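PDB 3E6E: alanine racemase from Enterococcus faecalis, which is a two-domain protein of the alanine racemase family, with an N-terminal TIM-barrel-type domain and a largely beta C-terminal domain. Local coordinates for residues W5-R10 with Q364-E369; L249-I254 with T281-Y286. The protein carries 1 engineered substitution. One frame throughout, in Å; residues are numbered along the deposited sequence.

Interaction 1: W5-R10 with Q364-E369; sequences WHRPTR and QRIPRE
Arg-10 and Pro-367 bring the two backbones to a CA-CA separation of 5.5 Å. No hydrogen bond joins the segments directly; Pro-367 and Glu-369 instead bond to the backbone of Leu-11. Pro-367 packs its CB over one face of the Trp-5 indole, 3.6 Å from the centroid of the six-membered ring and 13° off its normal, a CH-pi contact. Arg-10, its CG anti to the carbonyl carbon (chi1 -59°) and the chain extended to NE, carries its guanidinium to the same proline, NH1 3.4 Å from Pro-367 CB, and to Glu-369; within segment 5-10, NH2 adds a weak hydrogen bond to Trp-5 O. The salt bridge to Glu-369 OE1 is charge-only: the oxygen stands well out of the guanidinium plane, and its position is doubtful. Arg-7 NH1 and Arg-365 NH2 are 2.8 Å apart, two donors of like charge with guanidinium planes 74° apart. Salt bridges from the two Asp-288 oxygens to Arg-7 NH1 and Arg-365 NE probably offset this repulsion; Arg-365 NH2 has another to Asp-315 and Arg-365 NH1 one to Glu-70 of the second subunit. The arrangement leads into the parallel pairing of strands 10-12 and 368-369, which places both chain termini in the C-terminal beta domain.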
loop_
_atom_site.group_PDB
_atom_site.type_symbol
_atom_site.label_atom_id
_atom_site.label_comp_id
_atom_site.label_asym_id
_atom_site.label_seq_id
_atom_site.Cartn_x
_atom_site.Cartn_y
_atom_site.Cartn_z
ATOM N N TRP A 5 9.646 -12.300 -5.415
ATOM C CA TRP A 5 9.373 -13.623 -5.957
ATOM C C TRP A 5 10.044 -14.725 -5.122
ATOM O O TRP A 5 9.676 -15.896 -5.218
ATOM C CB TRP A 5 9.859 -13.728 -7.407
ATOM C CG TRP A 5 9.146 -12.833 -8.354
ATOM C CD1 TRP A 5 9.549 -11.596 -8.795
ATOM C CD2 TRP A 5 7.900 -13.103 -8.993
ATOM N NE1 TRP A 5 8.621 -11.084 -9.679
ATOM C CE2 TRP A 5 7.600 -11.988 -9.817
ATOM C CE3 TRP A 5 7.001 -14.177 -8.949
ATOM C CZ2 TRP A 5 6.436 -11.924 -10.592
ATOM C CZ3 TRP A 5 5.844 -14.115 -9.719
ATOM C CH2 TRP A 5 5.573 -12.996 -10.530
ATOM N N HIS A 6 11.020 -14.347 -4.301
ATOM C CA HIS A 6 11.726 -15.324 -3.490
ATOM C C HIS A 6 11.142 -15.511 -2.102
ATOM O O HIS A 6 11.827 -15.960 -1.181
ATOM C CB HIS A 6 13.215 -14.967 -3.429
ATOM C CG HIS A 6 13.871 -14.995 -4.775
ATOM N ND1 HIS A 6 13.966 -13.880 -5.581
ATOM C CD2 HIS A 6 14.337 -16.032 -5.513
ATOM C CE1 HIS A 6 14.458 -14.228 -6.757
ATOM N NE2 HIS A 6 14.690 -15.529 -6.744
ATOM N N ARG A 7 9.860 -15.185 -1.974
ATOM C CA ARG A 7 9.127 -15.317 -0.726
ATOM C C ARG A 7 7.805 -15.960 -1.108
ATOM O O ARG A 7 7.099 -15.470 -1.979
ATOM C CB ARG A 7 8.885 -13.945 -0.107
ATOM C CG ARG A 7 8.001 -13.978 1.125
ATOM C CD ARG A 7 7.712 -12.581 1.661
ATOM N NE ARG A 7 6.990 -11.766 0.693
ATOM C CZ ARG A 7 6.403 -10.611 0.979
ATOM N NH1 ARG A 7 6.457 -10.134 2.215
ATOM N NH2 ARG A 7 5.750 -9.940 0.034
ATOM N N PRO A 8 7.448 -17.075 -0.464
ATOM C CA PRO A 8 6.187 -17.744 -0.793
ATOM C C PRO A 8 4.887 -16.918 -0.653
ATOM O O PRO A 8 3.795 -17.420 -0.949
ATOM C CB PRO A 8 6.205 -18.972 0.118
ATOM C CG PRO A 8 6.991 -18.494 1.309
ATOM C CD PRO A 8 8.126 -17.740 0.664
ATOM N N THR A 9 4.975 -15.670 -0.212
ATOM C CA THR A 9 3.755 -14.886 -0.074
ATOM C C THR A 9 3.308 -14.437 -1.458
ATOM O O THR A 9 3.957 -13.592 -2.078
ATOM C CB THR A 9 3.971 -13.653 0.808
ATOM O OG1 THR A 9 4.511 -14.065 2.068
ATOM C CG2 THR A 9 2.649 -12.937 1.058
ATOM N N ARG A 10 2.193 -14.995 -1.931
ATOM C CA ARG A 10 1.665 -14.678 -3.261
ATOM C C ARG A 10 0.212 -14.205 -3.317
ATOM O O ARG A 10 -0.616 -14.536 -2.455
ATOM C CB ARG A 10 1.796 -15.894 -4.178
ATOM C CG ARG A 10 3.213 -16.378 -4.352
ATOM C CD ARG A 10 3.324 -17.348 -5.525
ATOM N NE ARG A 10 4.714 -17.600 -5.894
ATOM C CZ ARG A 10 5.653 -16.656 -5.939
ATOM N NH1 ARG A 10 5.355 -15.400 -5.631
ATOM N NH2 ARG A 10 6.892 -16.962 -6.294
ATOM N N GLN A 364 3.098 -3.593 -3.959
ATOM C CA GLN A 364 3.669 -4.001 -5.235
ATOM C C GLN A 364 4.563 -5.216 -5.015
ATOM O O GLN A 364 4.637 -6.113 -5.860
ATOM C CB GLN A 364 4.522 -2.862 -5.820
ATOM C CG GLN A 364 5.189 -3.199 -7.171
ATOM C CD GLN A 364 6.554 -2.525 -7.384
ATOM O OE1 GLN A 364 6.790 -1.399 -6.941
ATOM N NE2 GLN A 364 7.445 -3.214 -8.087
ATOM N N ARG A 365 5.250 -5.224 -3.874
ATOM C CA ARG A 365 6.170 -6.300 -3.537
ATOM C C ARG A 365 5.552 -7.688 -3.556
ATOM O O ARG A 365 6.271 -8.689 -3.641
ATOM C CB ARG A 365 6.836 -6.042 -2.180
ATOM C CG ARG A 365 5.934 -5.447 -1.107
ATOM C CD ARG A 365 6.729 -5.155 0.170
ATOM N NE ARG A 365 6.675 -6.287 1.092
ATOM C CZ ARG A 365 7.602 -6.559 2.001
ATOM N NH1 ARG A 365 8.674 -5.786 2.116
ATOM N NH2 ARG A 365 7.451 -7.610 2.792
ATOM N N ILE A 366 4.228 -7.769 -3.490
ATOM C CA ILE A 366 3.612 -9.082 -3.523
ATOM C C ILE A 366 3.386 -9.507 -4.965
ATOM O O ILE A 366 2.625 -8.878 -5.699
ATOM C CB ILE A 366 2.274 -9.121 -2.783
ATOM C CG1 ILE A 366 2.427 -8.544 -1.378
ATOM C CG2 ILE A 366 1.798 -10.550 -2.693
ATOM C CD1 ILE A 366 1.209 -8.758 -0.483
ATOM N N PRO A 367 4.064 -10.578 -5.392
ATOM C CA PRO A 367 3.930 -11.084 -6.758
ATOM C C PRO A 367 2.493 -11.498 -7.049
ATOM O O PRO A 367 1.811 -12.094 -6.203
ATOM C CB PRO A 367 4.892 -12.272 -6.784
ATOM C CG PRO A 367 5.950 -11.860 -5.811
ATOM C CD PRO A 367 5.123 -11.305 -4.667
ATOM N N ARG A 368 2.026 -11.179 -8.246
ATOM C CA ARG A 368 0.672 -11.545 -8.609
ATOM C C ARG A 368 0.715 -12.625 -9.682
ATOM O O ARG A 368 1.242 -12.407 -10.766
ATOM C CB ARG A 368 -0.093 -10.295 -9.065
ATOM C CG ARG A 368 -0.448 -9.364 -7.888
ATOM C CD ARG A 368 -0.408 -7.896 -8.290
ATOM N NE ARG A 368 0.182 -7.043 -7.253
ATOM C CZ ARG A 368 -0.494 -6.476 -6.256
ATOM N NH1 ARG A 368 -1.795 -6.650 -6.131
ATOM N NH2 ARG A 368 0.135 -5.732 -5.369
ATOM N N GLU A 369 0.191 -13.801 -9.351
ATOM C CA GLU A 369 0.166 -14.942 -10.263
ATOM C C GLU A 369 -1.157 -14.984 -11.037
ATOM O O GLU A 369 -2.227 -14.826 -10.452
ATOM C CB GLU A 369 0.341 -16.244 -9.466
ATOM C CG GLU A 369 1.521 -16.255 -8.496
ATOM C CD GLU A 369 2.696 -17.101 -8.965
ATOM O OE1 GLU A 369 3.750 -17.091 -8.288
ATOM O OE2 GLU A 369 2.569 -17.780 -10.007
#

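Interaction 2: L249-I254 with T281-Y286; sequences LTSELI and TVPIGY. With DCS (D-[3-hydroxy-2-methyl-5-phosphonooxymethyl-pyridin-4-ylmethyl]-N,O-cycloserylamide), chain F.
Ile-254 and Thr-281 are joined backbone to backbone where two antiparallel strands come together, their touching parts running 141° apart. Ile-254 N donates to Thr-281 O at 3.1 Å, with an N-H...O angle of 177°, so the bond is nearly straight. The Ile-254 side chain can be followed outward from this point. Its CB stands 4.1 Å from Thr-281 O, and CG1, set between the backbone N and the carbonyl carbon (chi1 63°), comes within 3.3 Å of that same oxygen. The CG2 branch turns to Pro-283 and meets its CD at 3.4 Å. At the tip, CD1 lies 3.7 Å from Pro-283 CD and also approaches CB of the same proline, so both branches of the isoleucine rest against one pyrrolidine ring.

Pro-283 is the centre of an inverse gamma turn, evidenced by the 2.8 Å bond from Ile-284 N to Val-282 O, and here the chain leaves its strand. On the way in, Val-282 sets CG1 3.4 Å from Ser-251 OG, a hydroxyl hydrogen-bonded to Thr-9. Farther on, Leu-249 CD2 and Ile-284 CD1 meet tip to tip. The segment then runs to Tyr-286, whose OH makes a weak 2.8 Å hydrogen bond to OG of DCS; most of the ligand's other hydrogen bonds come from the second subunit, including Arg-222 and Tyr-356.

Strand 249-259 has strand 277-282 as an antiparallel partner and also pairs antiparallel with 330-332 and 10-12. Val-331 of strand 330-332 packs on both Leu-253 and Val-282, while Thr-281 bonds through OG1 to Arg-139 O of the second subunit, placing this part of the sheet at the dimer interface.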
loop_
_atom_site.group_PDB
_atom_site.type_symbol
_atom_site.label_atom_id
_atom_site.label_comp_id
_atom_site.label_asym_id
_atom_site.label_seq_id
_atom_site.Cartn_x
_atom_site.Cartn_y
_atom_site.Cartn_z
ATOM N N LEU A 249 -5.296 -14.659 -1.819
ATOM C CA LEU A 249 -4.019 -14.375 -1.167
ATOM C C LEU A 249 -3.507 -15.524 -0.313
ATOM O O LEU A 249 -4.200 -15.990 0.602
ATOM C CB LEU A 249 -4.162 -13.131 -0.303
ATOM C CG LEU A 249 -3.009 -12.723 0.599
ATOM C CD1 LEU A 249 -1.799 -12.268 -0.222
ATOM C CD2 LEU A 249 -3.497 -11.590 1.477
ATOM N N THR A 250 -2.284 -15.967 -0.597
ATOM C CA THR A 250 -1.683 -17.073 0.146
ATOM C C THR A 250 -0.255 -16.793 0.562
ATOM O O THR A 250 0.370 -15.820 0.131
ATOM C CB THR A 250 -1.643 -18.374 -0.686
ATOM O OG1 THR A 250 -1.057 -18.094 -1.965
ATOM C CG2 THR A 250 -3.033 -18.980 -0.855
ATOM N N SER A 251 0.256 -17.674 1.408
ATOM C CA SER A 251 1.630 -17.597 1.879
ATOM C C SER A 251 1.886 -18.968 2.474
ATOM O O SER A 251 1.174 -19.923 2.149
ATOM C CB SER A 251 1.782 -16.518 2.949
ATOM O OG SER A 251 3.153 -16.272 3.224
ATOM N N GLU A 252 2.891 -19.085 3.333
ATOM C CA GLU A 252 3.161 -20.374 3.962
ATOM C C GLU A 252 4.033 -20.259 5.198
ATOM O O GLU A 252 4.811 -19.320 5.345
ATOM C CB GLU A 252 3.798 -21.348 2.956
ATOM C CG GLU A 252 5.238 -21.061 2.584
ATOM C CD GLU A 252 5.729 -21.948 1.439
ATOM O OE1 GLU A 252 6.962 -22.086 1.254
ATOM O OE2 GLU A 252 4.875 -22.505 0.717
ATOM N N LEU A 253 3.872 -21.237 6.086
ATOM C CA LEU A 253 4.618 -21.316 7.331
ATOM C C LEU A 253 6.108 -21.442 7.060
ATOM O O LEU A 253 6.536 -22.338 6.340
ATOM C CB LEU A 253 4.143 -22.526 8.122
ATOM C CG LEU A 253 2.735 -22.396 8.683
ATOM C CD1 LEU A 253 2.292 -23.706 9.271
ATOM C CD2 LEU A 253 2.710 -21.295 9.725
ATOM N N ILE A 254 6.890 -20.532 7.629
ATOM C CA ILE A 254 8.335 -20.557 7.452
ATOM C C ILE A 254 9.028 -20.858 8.784
ATOM O O ILE A 254 10.232 -21.109 8.819
ATOM C CB ILE A 254 8.866 -19.208 6.884
ATOM C CG1 ILE A 254 8.605 -18.071 7.869
ATOM C CG2 ILE A 254 8.175 -18.892 5.561
ATOM C CD1 ILE A 254 9.207 -16.760 7.420
ATOM N N THR A 281 4.913 -18.806 11.994
ATOM C CA THR A 281 5.312 -17.477 11.553
ATOM C C THR A 281 5.154 -17.413 10.045
ATOM O O THR A 281 5.670 -18.256 9.318
ATOM C CB THR A 281 6.776 -17.159 11.937
ATOM O OG1 THR A 281 6.916 -17.198 13.356
ATOM C CG2 THR A 281 7.168 -15.764 11.476
ATOM N N VAL A 282 4.427 -16.398 9.593
ATOM C CA VAL A 282 4.150 -16.197 8.177
ATOM C C VAL A 282 4.818 -14.923 7.645
ATOM O O VAL A 282 4.663 -13.843 8.225
ATOM C CB VAL A 282 2.632 -16.111 7.956
ATOM C CG1 VAL A 282 2.328 -16.003 6.473
ATOM C CG2 VAL A 282 1.949 -17.329 8.570
ATOM N N PRO A 283 5.557 -15.034 6.528
ATOM C CA PRO A 283 6.272 -13.928 5.883
ATOM C C PRO A 283 5.434 -12.874 5.136
ATOM O O PRO A 283 5.687 -12.562 3.963
ATOM C CB PRO A 283 7.272 -14.650 4.977
ATOM C CG PRO A 283 6.534 -15.868 4.589
ATOM C CD PRO A 283 5.913 -16.314 5.895
ATOM N N ILE A 284 4.447 -12.319 5.834
ATOM C CA ILE A 284 3.585 -11.284 5.278
ATOM C C ILE A 284 3.283 -10.315 6.405
ATOM O O ILE A 284 2.885 -10.732 7.495
ATOM C CB ILE A 284 2.268 -11.873 4.722
ATOM C CG1 ILE A 284 1.450 -10.776 4.044
ATOM C CG2 ILE A 284 1.473 -12.539 5.835
ATOM C CD1 ILE A 284 0.125 -11.279 3.465
ATOM N N GLY A 285 3.483 -9.025 6.145
ATOM C CA GLY A 285 3.254 -8.016 7.171
ATOM C C GLY A 285 2.553 -6.771 6.682
ATOM O O GLY A 285 2.067 -6.733 5.557
ATOM N N TYR A 286 2.517 -5.736 7.508
ATOM C CA TYR A 286 1.816 -4.540 7.107
ATOM C C TYR A 286 2.460 -3.788 5.961
ATOM O O TYR A 286 1.870 -2.864 5.410
ATOM C CB TYR A 286 1.565 -3.619 8.314
ATOM C CG TYR A 286 2.765 -3.199 9.122
ATOM C CD1 TYR A 286 3.631 -2.203 8.663
ATOM C CD2 TYR A 286 2.977 -3.728 10.406
ATOM C CE1 TYR A 286 4.671 -1.730 9.464
ATOM C CE2 TYR A 286 4.013 -3.268 11.221
ATOM C CZ TYR A 286 4.854 -2.260 10.751
ATOM O OH TYR A 286 5.815 -1.731 11.587
HETATM N N1 DCS F . 16.059 -5.975 13.492
HETATM C C2 DCS F . 15.030 -6.878 13.084
HETATM C C2A DCS F . 15.220 -8.391 13.192
HETATM C C3 DCS F . 13.857 -6.309 12.578
HETATM O O3 DCS F . 12.831 -7.089 12.162
HETATM C C4 DCS F . 13.749 -4.850 12.508
HETATM C C4A DCS F . 12.493 -4.244 11.972
HETATM C C5 DCS F . 14.868 -4.002 12.955
HETATM C C6 DCS F . 15.985 -4.599 13.433
HETATM C C5A DCS F . 14.865 -2.446 12.925
HETATM O O4P DCS F . 13.908 -1.883 13.855
HETATM P P DCS F . 13.636 -0.305 14.101
HETATM O O1P DCS F . 14.884 0.289 14.581
HETATM O O2P DCS F . 13.198 0.306 12.842
HETATM O O3P DCS F . 12.598 -0.193 15.108
HETATM N N DCS F . 11.361 -4.513 12.928
HETATM C CA DCS F . 10.094 -4.028 12.629
HETATM C C DCS F . 9.054 -4.766 11.994
HETATM O O DCS F . 9.138 -6.056 11.576
HETATM N ND DCS F . 8.006 -3.995 11.879
HETATM O OG DCS F . 8.315 -2.757 12.418
HETATM C CB DCS F . 9.585 -2.782 12.872
#

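From the N terminus, residues 5-10 open the long loop that interaction 1 closes only at 364-369, with 353 residues between, including the whole eight-stranded parallel sheet. Interaction 2 is nested inside it, closing a 26-residue, helix-free loop between 249-254 and 281-286. The contacts touch: Thr-9 OG1 lies 2.7 Å from Pro-283 O and 2.8 Å from Ser-251 OG, both probable hydrogen bonds. OD1 of Asp-288, already paired with Arg-7, also accepts a hydrogen bond from Gly-285 N. Strand 10-12, where the N-terminal segment ends, pairs with both 368-369 and 249-259, so the two chain ends join the sheet that also holds interaction 2, and both contacts border the second subunit.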